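Local atomic coordinates of spondin-1 (Homo sapiens, PDB entry 2ZOU), a protein that probably acts in cell adhesion as a secreted glycoprotein of the extracellular matrix and is represented here by its reeler domain. Residues Y21-L26 / P49-R54; G75-I80 / V108-P113; C119-A124 / T141-E146. All blocks are in the same frame, centred on the assembly; numbering follows the deposited sequence.

Contact 1: Y21-L26 / P49-R54. With EDO (1,2-ethanediol), chain E.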
loop_
_atom_site.group_PDB
_atom_site.type_symbol
_atom_site.label_atom_id
_atom_site.label_comp_id
_atom_site.label_asym_id
_atom_site.label_seq_id
_atom_site.Cartn_x
_atom_site.Cartn_y
_atom_site.Cartn_z
ATOM N N TYR A 21 -10.634 2.001 12.132
ATOM C CA TYR A 21 -10.904 0.922 11.223
ATOM C C TYR A 21 -12.063 1.205 10.296
ATOM O O TYR A 21 -13.107 1.699 10.707
ATOM C CB TYR A 21 -11.049 -0.407 11.972
ATOM C CG TYR A 21 -9.706 -1.048 12.284
ATOM C CD1 TYR A 21 -9.541 -2.432 12.259
ATOM C CD2 TYR A 21 -8.592 -0.262 12.581
ATOM C CE1 TYR A 21 -8.296 -3.009 12.532
ATOM C CE2 TYR A 21 -7.354 -0.824 12.853
ATOM C CZ TYR A 21 -7.214 -2.195 12.831
ATOM O OH TYR A 21 -5.978 -2.736 13.105
ATOM N N THR A 22 -11.856 0.896 9.023
ATOM C CA THR A 22 -12.937 0.885 8.058
ATOM C C THR A 22 -13.104 -0.569 7.639
ATOM O O THR A 22 -12.451 -1.458 8.181
ATOM C CB THR A 22 -12.649 1.777 6.830
ATOM O OG1 THR A 22 -11.619 1.181 6.022
ATOM C CG2 THR A 22 -12.228 3.185 7.259
ATOM N N GLU A 23 -13.980 -0.819 6.674
ATOM C CA GLU A 23 -14.154 -2.184 6.196
ATOM C C GLU A 23 -13.086 -2.589 5.174
ATOM O O GLU A 23 -13.114 -3.712 4.651
ATOM C CB GLU A 23 -15.550 -2.375 5.608
ATOM C CG GLU A 23 -15.714 -1.735 4.273
ATOM C CD GLU A 23 -16.273 -0.331 4.332
ATOM O OE1 GLU A 23 -15.865 0.472 5.211
ATOM O OE2 GLU A 23 -17.130 -0.017 3.474
ATOM N N PHE A 24 -12.150 -1.686 4.891
ATOM C CA PHE A 24 -11.084 -1.975 3.940
ATOM C C PHE A 24 -9.817 -2.250 4.722
ATOM O O PHE A 24 -9.474 -1.502 5.644
ATOM C CB PHE A 24 -10.866 -0.791 3.000
ATOM C CG PHE A 24 -12.069 -0.441 2.202
ATOM C CD1 PHE A 24 -12.361 -1.129 1.024
ATOM C CD2 PHE A 24 -12.941 0.546 2.636
ATOM C CE1 PHE A 24 -13.503 -0.810 0.282
ATOM C CE2 PHE A 24 -14.095 0.861 1.895
ATOM C CZ PHE A 24 -14.362 0.187 0.717
ATOM N N SER A 25 -9.132 -3.332 4.366
ATOM C CA SER A 25 -7.955 -3.779 5.130
ATOM C C SER A 25 -6.740 -3.932 4.251
ATOM O O SER A 25 -6.828 -4.555 3.197
ATOM C CB SER A 25 -8.222 -5.138 5.772
ATOM O OG SER A 25 -9.223 -5.026 6.754
ATOM N N LEU A 26 -5.611 -3.389 4.706
ATOM C CA LEU A 26 -4.326 -3.628 4.058
ATOM C C LEU A 26 -3.567 -4.622 4.920
ATOM O O LEU A 26 -3.367 -4.388 6.119
ATOM C CB LEU A 26 -3.544 -2.319 3.970
ATOM C CG LEU A 26 -2.227 -2.391 3.179
ATOM C CD1 LEU A 26 -2.484 -2.678 1.706
ATOM C CD2 LEU A 26 -1.486 -1.092 3.311
ATOM N N PRO A 49 -17.345 -7.742 2.851
ATOM C CA PRO A 49 -18.645 -7.677 2.192
ATOM C C PRO A 49 -19.645 -6.782 2.924
ATOM O O PRO A 49 -19.646 -6.731 4.152
ATOM C CB PRO A 49 -19.115 -9.143 2.166
ATOM C CG PRO A 49 -18.275 -9.830 3.160
ATOM C CD PRO A 49 -16.969 -9.123 3.200
ATOM N N PRO A 50 -20.521 -6.099 2.169
ATOM C CA PRO A 50 -20.652 -6.109 0.721
ATOM C C PRO A 50 -19.920 -4.959 0.027
ATOM O O PRO A 50 -20.312 -4.548 -1.063
ATOM C CB PRO A 50 -22.161 -5.943 0.544
ATOM C CG PRO A 50 -22.511 -4.941 1.644
ATOM C CD PRO A 50 -21.588 -5.288 2.801
ATOM N N SER A 51 -18.867 -4.433 0.645
ATOM C CA SER A 51 -18.147 -3.304 0.064
ATOM C C SER A 51 -17.240 -3.699 -1.102
ATOM O O SER A 51 -16.949 -4.885 -1.334
ATOM C CB SER A 51 -17.349 -2.556 1.140
ATOM O OG SER A 51 -18.220 -2.040 2.147
ATOM N N TYR A 52 -16.804 -2.680 -1.829
ATOM C CA TYR A 52 -15.899 -2.833 -2.952
ATOM C C TYR A 52 -15.173 -1.512 -3.115
ATOM O O TYR A 52 -15.553 -0.502 -2.501
ATOM C CB TYR A 52 -16.685 -3.178 -4.236
ATOM C CG TYR A 52 -17.766 -2.173 -4.537
ATOM C CD1 TYR A 52 -17.478 -1.011 -5.268
ATOM C CD2 TYR A 52 -19.064 -2.352 -4.055
ATOM C CE1 TYR A 52 -18.461 -0.061 -5.521
ATOM C CE2 TYR A 52 -20.057 -1.399 -4.304
ATOM C CZ TYR A 52 -19.743 -0.263 -5.036
ATOM O OH TYR A 52 -20.701 0.678 -5.307
ATOM N N PHE A 53 -14.130 -1.510 -3.927
ATOM C CA PHE A 53 -13.487 -0.262 -4.312
ATOM C C PHE A 53 -13.336 -0.211 -5.829
ATOM O O PHE A 53 -13.144 -1.230 -6.485
ATOM C CB PHE A 53 -12.160 -0.040 -3.572
ATOM C CG PHE A 53 -11.216 -1.204 -3.630
ATOM C CD1 PHE A 53 -11.319 -2.250 -2.708
ATOM C CD2 PHE A 53 -10.207 -1.259 -4.585
ATOM C CE1 PHE A 53 -10.431 -3.328 -2.740
ATOM C CE2 PHE A 53 -9.328 -2.346 -4.653
ATOM C CZ PHE A 53 -9.420 -3.371 -3.704
ATOM N N ARG A 54 -13.464 0.989 -6.377
ATOM C CA ARG A 54 -13.329 1.193 -7.819
ATOM C C ARG A 54 -11.939 1.717 -8.156
ATOM O O ARG A 54 -11.524 1.703 -9.314
ATOM C CB ARG A 54 -14.417 2.141 -8.319
ATOM C CG ARG A 54 -15.795 1.506 -8.335
ATOM C CD ARG A 54 -16.863 2.434 -8.917
ATOM N NE ARG A 54 -17.023 3.657 -8.128
ATOM C CZ ARG A 54 -16.648 4.871 -8.521
ATOM N NH1 ARG A 54 -16.109 5.073 -9.727
ATOM N NH2 ARG A 54 -16.830 5.902 -7.709
HETATM C C1 EDO E . -11.349 -6.603 4.403
HETATM O O1 EDO E . -11.576 -5.787 5.555
HETATM C C2 EDO E . -11.333 -8.088 4.741
HETATM O O2 EDO E . -12.554 -8.706 4.314
#
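Glu-23 carries the polar half of this contact between the start of strand 24-28 and the loop that links strands 40-47 and 55-62. Its CG takes the crowded position between backbone N and carbonyl carbon (chi1 74°), a turn that sends the chain from CB toward Ser-51. CG does double duty: it lies 3.8 Å above the plane of the Phe-24 ring, near the rim, and it passes 3.3 Å from Ser-51 OG. A bend at chi2 (-93°) then carries CD alongside the serine. At the tip, OE2 receives the hydroxyl proton of Ser-51 through its anti lone pair, with OG and OE2 2.7 Å apart. The next residue, Phe-24, carries that CG over one face of its ring and reaches into the domain. Its CE1 edge is 3.5 Å from Tyr-52 O, near the ring plane, and its CE1 and the CD1 of Phe-53 touch at 4.0 Å as the two side chains slide past each other in opposite directions. Ile-126 of strand 120-127 meets both rings. The backbone before Phe-24 is fixed by an ST turn, in which Phe-24 N donates to Thr-22 OG1 at 3.1 Å. Farther round, a molecule of 1,2-ethanediol, probably from the crystallisation liquor, gives a hydrogen bond from O1 to Glu-23 O, and Ser-25 OG lies close to the diol O1. A carboxylate oxygen that accepts the serine proton is consistent with an ionised Glu-23, and the contact joins this hydroxyl-carboxylate hydrogen bond between partly exposed side chains to an apolar contact between two buried phenylalanines.

Contact 2: G75-I80 / V108-P113; sequences GTFQII and VFWIAP
Phe-109 O is gripped from strand 76-79 by one hydrogen bond and one weaker CA-H...O contact. Gln-78 N donates to it at 2.8 Å along a nearly straight path (163° at the hydrogen), although the donor stands above the carbonyl plane, and the CA-H of Phe-77 approaches the same oxygen with CA at 3.2 Å. Return bonds complete two hydrogen-bonded pairs of the antiparallel sheet, Gln-78 with Phe-109 and Thr-76 with Ile-111; Ile-111 N meets Thr-76 O at 2.8 Å. Between them, Phe-77 and Trp-110 form a non-hydrogen-bonded pair whose side chains share the face turned to the other sheet. The indole CD1 sits 3.7 Å above the Phe-77 ring plane, offset toward the rim, and the ring planes meet obliquely at 54°. Phe-77 CD1 also touches Val-108 CG1 at 3.8 Å, the two side chains crossing at about a right angle. Leu-58, Ala-60 and Phe-87 extend this apolar layer. The indole N-H is used by Ala-74 O, while Gly-75, with no side chain to strike the indole or Ile-111 O, brings its CA beside NE1; its positive phi (75°) also favours glycine. On the other face, Ile-80 swings back over Phe-109: its CD1 rests 3.7 Å from the ring centroid, almost on the normal, in a CH-pi contact. Gln-78, extended, runs beside that ring with its amide plane turned well away from the ring plane. The edge strand 76-79 is tied to strand 105-111 by complementary peptide groups, with aromatic carbon on the inward face and a mixed, partly exposed layer on the outer one.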
loop_
_atom_site.group_PDB
_atom_site.type_symbol
_atom_site.label_atom_id
_atom_site.label_comp_id
_atom_site.label_asym_id
_atom_site.label_seq_id
_atom_site.Cartn_x
_atom_site.Cartn_y
_atom_site.Cartn_z
ATOM N N GLY A 75 11.557 0.143 -0.402
ATOM C CA GLY A 75 11.330 -1.157 -1.031
ATOM C C GLY A 75 10.905 -1.014 -2.476
ATOM O O GLY A 75 10.930 0.091 -3.034
ATOM N N THR A 76 10.493 -2.136 -3.061
ATOM C CA THR A 76 10.142 -2.224 -4.468
ATOM C C THR A 76 8.847 -3.023 -4.594
ATOM O O THR A 76 8.769 -4.179 -4.179
ATOM C CB THR A 76 11.258 -2.965 -5.255
ATOM O OG1 THR A 76 12.414 -2.140 -5.284
ATOM C CG2 THR A 76 10.840 -3.294 -6.705
ATOM N N PHE A 77 7.818 -2.403 -5.152
ATOM C CA PHE A 77 6.636 -3.152 -5.524
ATOM C C PHE A 77 6.844 -3.912 -6.827
ATOM O O PHE A 77 7.560 -3.459 -7.724
ATOM C CB PHE A 77 5.425 -2.246 -5.656
ATOM C CG PHE A 77 4.946 -1.689 -4.358
ATOM C CD1 PHE A 77 4.229 -2.477 -3.451
ATOM C CD2 PHE A 77 5.176 -0.352 -4.049
ATOM C CE1 PHE A 77 3.757 -1.941 -2.241
ATOM C CE2 PHE A 77 4.712 0.189 -2.845
ATOM C CZ PHE A 77 4.007 -0.591 -1.944
ATOM N N GLN A 78 6.192 -5.068 -6.925
ATOM C CA GLN A 78 6.169 -5.863 -8.142
ATOM C C GLN A 78 4.738 -6.287 -8.470
ATOM O O GLN A 78 4.053 -6.875 -7.634
ATOM C CB GLN A 78 7.064 -7.084 -8.008
ATOM C CG GLN A 78 7.126 -7.914 -9.291
ATOM C CD GLN A 78 7.993 -9.138 -9.167
ATOM O OE1 GLN A 78 8.361 -9.543 -8.073
ATOM N NE2 GLN A 78 8.324 -9.737 -10.299
ATOM N N ILE A 79 4.288 -5.966 -9.676
ATOM C CA ILE A 79 2.938 -6.269 -10.111
ATOM C C ILE A 79 2.759 -7.785 -10.240
ATOM O O ILE A 79 3.611 -8.487 -10.786
ATOM C CB ILE A 79 2.624 -5.562 -11.464
ATOM C CG1 ILE A 79 2.753 -4.038 -11.319
ATOM C CG2 ILE A 79 1.257 -5.981 -12.032
ATOM C CD1 ILE A 79 1.795 -3.380 -10.333
ATOM N N ILE A 80 1.653 -8.278 -9.696
ATOM C CA ILE A 80 1.249 -9.670 -9.878
ATOM C C ILE A 80 0.187 -9.789 -10.981
ATOM O O ILE A 80 0.318 -10.605 -11.901
ATOM C CB ILE A 80 0.710 -10.249 -8.541
ATOM C CG1 ILE A 80 1.799 -10.228 -7.473
ATOM C CG2 ILE A 80 0.141 -11.671 -8.732
ATOM C CD1 ILE A 80 1.307 -10.571 -6.072
ATOM N N VAL A 108 -0.252 -7.379 -4.527
ATOM C CA VAL A 108 1.008 -6.993 -5.165
ATOM C C VAL A 108 2.138 -7.556 -4.310
ATOM O O VAL A 108 1.926 -7.826 -3.131
ATOM C CB VAL A 108 1.089 -5.458 -5.278
ATOM C CG1 VAL A 108 1.277 -4.796 -3.890
ATOM C CG2 VAL A 108 2.142 -5.030 -6.301
ATOM N N PHE A 109 3.316 -7.757 -4.885
ATOM C CA PHE A 109 4.477 -8.034 -4.054
ATOM C C PHE A 109 5.127 -6.734 -3.625
ATOM O O PHE A 109 5.164 -5.766 -4.391
ATOM C CB PHE A 109 5.516 -8.865 -4.802
ATOM C CG PHE A 109 5.127 -10.299 -5.007
ATOM C CD1 PHE A 109 4.856 -11.125 -3.907
ATOM C CD2 PHE A 109 5.046 -10.838 -6.296
ATOM C CE1 PHE A 109 4.492 -12.455 -4.093
ATOM C CE2 PHE A 109 4.695 -12.184 -6.476
ATOM C CZ PHE A 109 4.416 -12.974 -5.370
ATOM N N TRP A 110 5.672 -6.758 -2.413
ATOM C CA TRP A 110 6.553 -5.715 -1.908
ATOM C C TRP A 110 7.837 -6.390 -1.463
ATOM O O TRP A 110 7.808 -7.275 -0.607
ATOM C CB TRP A 110 5.906 -4.951 -0.770
ATOM C CG TRP A 110 6.787 -3.881 -0.204
ATOM C CD1 TRP A 110 7.079 -2.681 -0.772
ATOM C CD2 TRP A 110 7.466 -3.914 1.051
ATOM N NE1 TRP A 110 7.911 -1.955 0.050
ATOM C CE2 TRP A 110 8.163 -2.691 1.181
ATOM C CE3 TRP A 110 7.552 -4.862 2.081
ATOM C CZ2 TRP A 110 8.935 -2.391 2.309
ATOM C CZ3 TRP A 110 8.322 -4.564 3.195
ATOM C CH2 TRP A 110 8.991 -3.329 3.307
ATOM N N ILE A 111 8.950 -5.976 -2.056
ATOM C CA ILE A 111 10.251 -6.539 -1.758
ATOM C C ILE A 111 10.939 -5.627 -0.759
ATOM O O ILE A 111 11.139 -4.438 -1.036
ATOM C CB ILE A 111 11.104 -6.681 -3.025
ATOM C CG1 ILE A 111 10.345 -7.494 -4.078
ATOM C CG2 ILE A 111 12.479 -7.312 -2.657
ATOM C CD1 ILE A 111 11.013 -7.542 -5.463
ATOM N N ALA A 112 11.273 -6.169 0.417
ATOM C CA ALA A 112 11.735 -5.363 1.533
ATOM C C ALA A 112 13.107 -4.749 1.271
ATOM O O ALA A 112 13.966 -5.365 0.636
ATOM C CB ALA A 112 11.756 -6.179 2.825
ATOM N N PRO A 113 13.316 -3.527 1.786
ATOM C CA PRO A 113 14.546 -2.773 1.517
ATOM C C PRO A 113 15.763 -3.245 2.331
ATOM O O PRO A 113 15.611 -4.056 3.240
ATOM C CB PRO A 113 14.156 -1.355 1.936
ATOM C CG PRO A 113 13.193 -1.574 3.068
ATOM C CD PRO A 113 12.373 -2.768 2.640
#

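Contact 3: C119-A124 / T141-E146; sequences CVILKA and TKKLCE. With EDO (1,2-ethanediol), chain F.
Two similar torsions bring the sulfurs together: SG stands anti to the carbonyl carbon in both Cys-119 (chi1 -67°) and Cys-145 (chi1 -60°). Their SG atoms are joined at 2.1 Å with a right-handed chi3 of 109°, and the bond bridges the two strands next to the Val-120/Leu-144 pair. From there the backbones of strands 120-127 and 131-144 run antiparallel. Val-120 N and Leu-144 O meet at 2.8 Å in an almost straight bond that the opposite donor, Leu-144 N to Val-120 O, repeats; Leu-122 and Lys-142 exchange a second pair of bonds, one of them more bent. The CA-H groups of Lys-143 and Thr-141 add weaker contacts to the carbonyls of Val-120 and Leu-122. On one face the methyl CG2 of Ile-121, anti to its own backbone N, presses against Thr-141 CG2 at 3.4 Å, tighter than usual van der Waals contact. The other branch of the isoleucine leads CD1 alongside Lys-143, 3.7 Å from its CG, and the lysine continues to a salt bridge with Glu-63. Lys-123 likewise lays its CG beside Thr-141 CG2, at 3.7 Å, before its end turns away. Thr-141 OG1 pairs with Gln-135 O, and a water at 2.9 Å from that OG1 donates to it and to Ala-124 O. The opposite face is apolar: Val-120, Leu-122 and Leu-144 point toward the interior, where Leu-122 meets Leu-26 and Val-43. Lys-142, which starts on that side, curls until its NZ donates to Lys-143 O at 2.7 Å. The whole is a two-stranded antiparallel beta hairpin, stapled by a disulfide at its open end, that forms one margin of the five-stranded sheet in the reeler beta-sandwich.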
loop_
_atom_site.group_PDB
_atom_site.type_symbol
_atom_site.label_atom_id
_atom_site.label_comp_id
_atom_site.label_asym_id
_atom_site.label_seq_id
_atom_site.Cartn_x
_atom_site.Cartn_y
_atom_site.Cartn_z
ATOM N N CYS A 119 11.953 1.569 10.002
ATOM C CA CYS A 119 10.538 1.220 9.962
ATOM C C CYS A 119 9.895 1.725 8.690
ATOM O O CYS A 119 10.127 2.857 8.278
ATOM C CB CYS A 119 9.803 1.789 11.176
ATOM S SG CYS A 119 10.299 1.025 12.735
ATOM N N VAL A 120 9.073 0.869 8.088
ATOM C CA VAL A 120 8.365 1.193 6.858
ATOM C C VAL A 120 6.846 1.175 7.125
ATOM O O VAL A 120 6.343 0.326 7.860
ATOM C CB VAL A 120 8.709 0.183 5.746
ATOM C CG1 VAL A 120 7.802 0.366 4.536
ATOM C CG2 VAL A 120 10.175 0.307 5.363
ATOM N N ILE A 121 6.140 2.136 6.538
ATOM C CA ILE A 121 4.681 2.202 6.631
ATOM C C ILE A 121 4.074 1.932 5.274
ATOM O O ILE A 121 4.253 2.714 4.328
ATOM C CB ILE A 121 4.180 3.594 7.107
ATOM C CG1 ILE A 121 4.984 4.129 8.304
ATOM C CG2 ILE A 121 2.687 3.522 7.420
ATOM C CD1 ILE A 121 4.824 3.337 9.604
ATOM N N LEU A 122 3.358 0.812 5.177
ATOM C CA LEU A 122 2.579 0.494 4.000
ATOM C C LEU A 122 1.239 1.150 4.191
ATOM O O LEU A 122 0.622 0.944 5.231
ATOM C CB LEU A 122 2.386 -1.022 3.878
ATOM C CG LEU A 122 3.671 -1.845 3.719
ATOM C CD1 LEU A 122 3.377 -3.333 3.842
ATOM C CD2 LEU A 122 4.274 -1.552 2.373
ATOM N N LYS A 123 0.790 1.913 3.202
ATOM C CA LYS A 123 -0.418 2.738 3.334
ATOM C C LYS A 123 -1.245 2.740 2.062
ATOM O O LYS A 123 -0.712 2.829 0.963
ATOM C CB LYS A 123 -0.038 4.194 3.627
ATOM C CG LYS A 123 0.219 4.548 5.067
ATOM C CD LYS A 123 1.025 5.830 5.164
ATOM C CE LYS A 123 0.207 7.053 4.859
ATOM N NZ LYS A 123 0.960 8.274 5.288
ATOM N N ALA A 124 -2.564 2.686 2.214
ATOM C CA ALA A 124 -3.454 2.729 1.075
ATOM C C ALA A 124 -4.576 3.729 1.259
ATOM O O ALA A 124 -4.967 4.055 2.376
ATOM C CB ALA A 124 -4.022 1.356 0.805
ATOM N N THR A 141 -3.370 0.873 6.963
ATOM C CA THR A 141 -1.986 1.247 7.264
ATOM C C THR A 141 -1.322 0.139 8.067
ATOM O O THR A 141 -1.886 -0.350 9.057
ATOM C CB THR A 141 -1.958 2.576 8.038
ATOM O OG1 THR A 141 -2.667 3.557 7.276
ATOM C CG2 THR A 141 -0.517 3.065 8.340
ATOM N N LYS A 142 -0.128 -0.271 7.641
ATOM C CA LYS A 142 0.611 -1.303 8.365
ATOM C C LYS A 142 2.070 -0.919 8.497
ATOM O O LYS A 142 2.718 -0.591 7.514
ATOM C CB LYS A 142 0.491 -2.672 7.676
ATOM C CG LYS A 142 1.193 -3.811 8.424
ATOM C CD LYS A 142 0.565 -4.148 9.769
ATOM C CE LYS A 142 1.367 -5.217 10.538
ATOM N NZ LYS A 142 2.471 -4.672 11.398
ATOM N N LYS A 143 2.559 -0.956 9.729
ATOM C CA LYS A 143 3.947 -0.648 10.031
ATOM C C LYS A 143 4.742 -1.936 10.125
ATOM O O LYS A 143 4.331 -2.869 10.823
ATOM C CB LYS A 143 4.026 0.113 11.359
ATOM C CG LYS A 143 5.449 0.401 11.838
ATOM C CD LYS A 143 5.499 0.831 13.300
ATOM C CE LYS A 143 4.863 2.182 13.536
ATOM N NZ LYS A 143 5.513 2.844 14.713
ATOM N N LEU A 144 5.868 -1.988 9.415
ATOM C CA LEU A 144 6.829 -3.086 9.538
ATOM C C LEU A 144 8.216 -2.543 9.789
ATOM O O LEU A 144 8.717 -1.721 9.014
ATOM C CB LEU A 144 6.887 -3.950 8.276
ATOM C CG LEU A 144 5.753 -4.929 7.982
ATOM C CD1 LEU A 144 5.964 -5.527 6.606
ATOM C CD2 LEU A 144 5.639 -6.032 9.035
ATOM N N CYS A 145 8.835 -3.022 10.858
ATOM C CA CYS A 145 10.185 -2.594 11.174
ATOM C C CYS A 145 11.164 -3.727 10.905
ATOM O O CYS A 145 10.760 -4.826 10.539
ATOM C CB CYS A 145 10.251 -2.085 12.615
ATOM S SG CYS A 145 9.122 -0.659 12.885
ATOM N N GLU A 146 12.455 -3.455 11.038
ATOM C CA GLU A 146 13.462 -4.509 11.008
ATOM C C GLU A 146 13.448 -5.286 12.335
ATOM O O GLU A 146 12.868 -4.826 13.317
ATOM C CB GLU A 146 14.852 -3.894 10.770
ATOM C CG GLU A 146 14.943 -3.001 9.526
ATOM C CD GLU A 146 16.314 -2.352 9.356
ATOM O OE1 GLU A 146 17.317 -3.081 9.172
ATOM O OE2 GLU A 146 16.392 -1.105 9.400
HETATM C C1 EDO F . -6.793 4.779 5.785
HETATM O O1 EDO F . -6.588 5.062 4.400
HETATM C C2 EDO F . -8.109 5.356 6.279
HETATM O O2 EDO F . -8.658 4.512 7.292
HETATM O O HOH W 1 -3.588 4.766 4.800
#

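Contacts 2 and 3 are strand pairings, one in each sheet of the sandwich, and each turns a mainly apolar face inward and a mixed polar and apolar face outward; contact 1 brings a loop to the start of an edge strand. All three are partly buried, and contact 1 lies farthest from the chain centre (about 14 Å between centres, against 10 and 9 Å). The inward layers of contacts 2 and 3 meet where Trp-110 packs on Val-120 and Leu-122, and Leu-26 of contact 1 packs against the backbone of 122-124. Contacts 1 and 2 share the four-stranded sheet without touching. Peptide hydrogen bonds dominate contacts 2 and 3, a disulfide marks contact 3, and a carboxylate-hydroxyl bond contact 1.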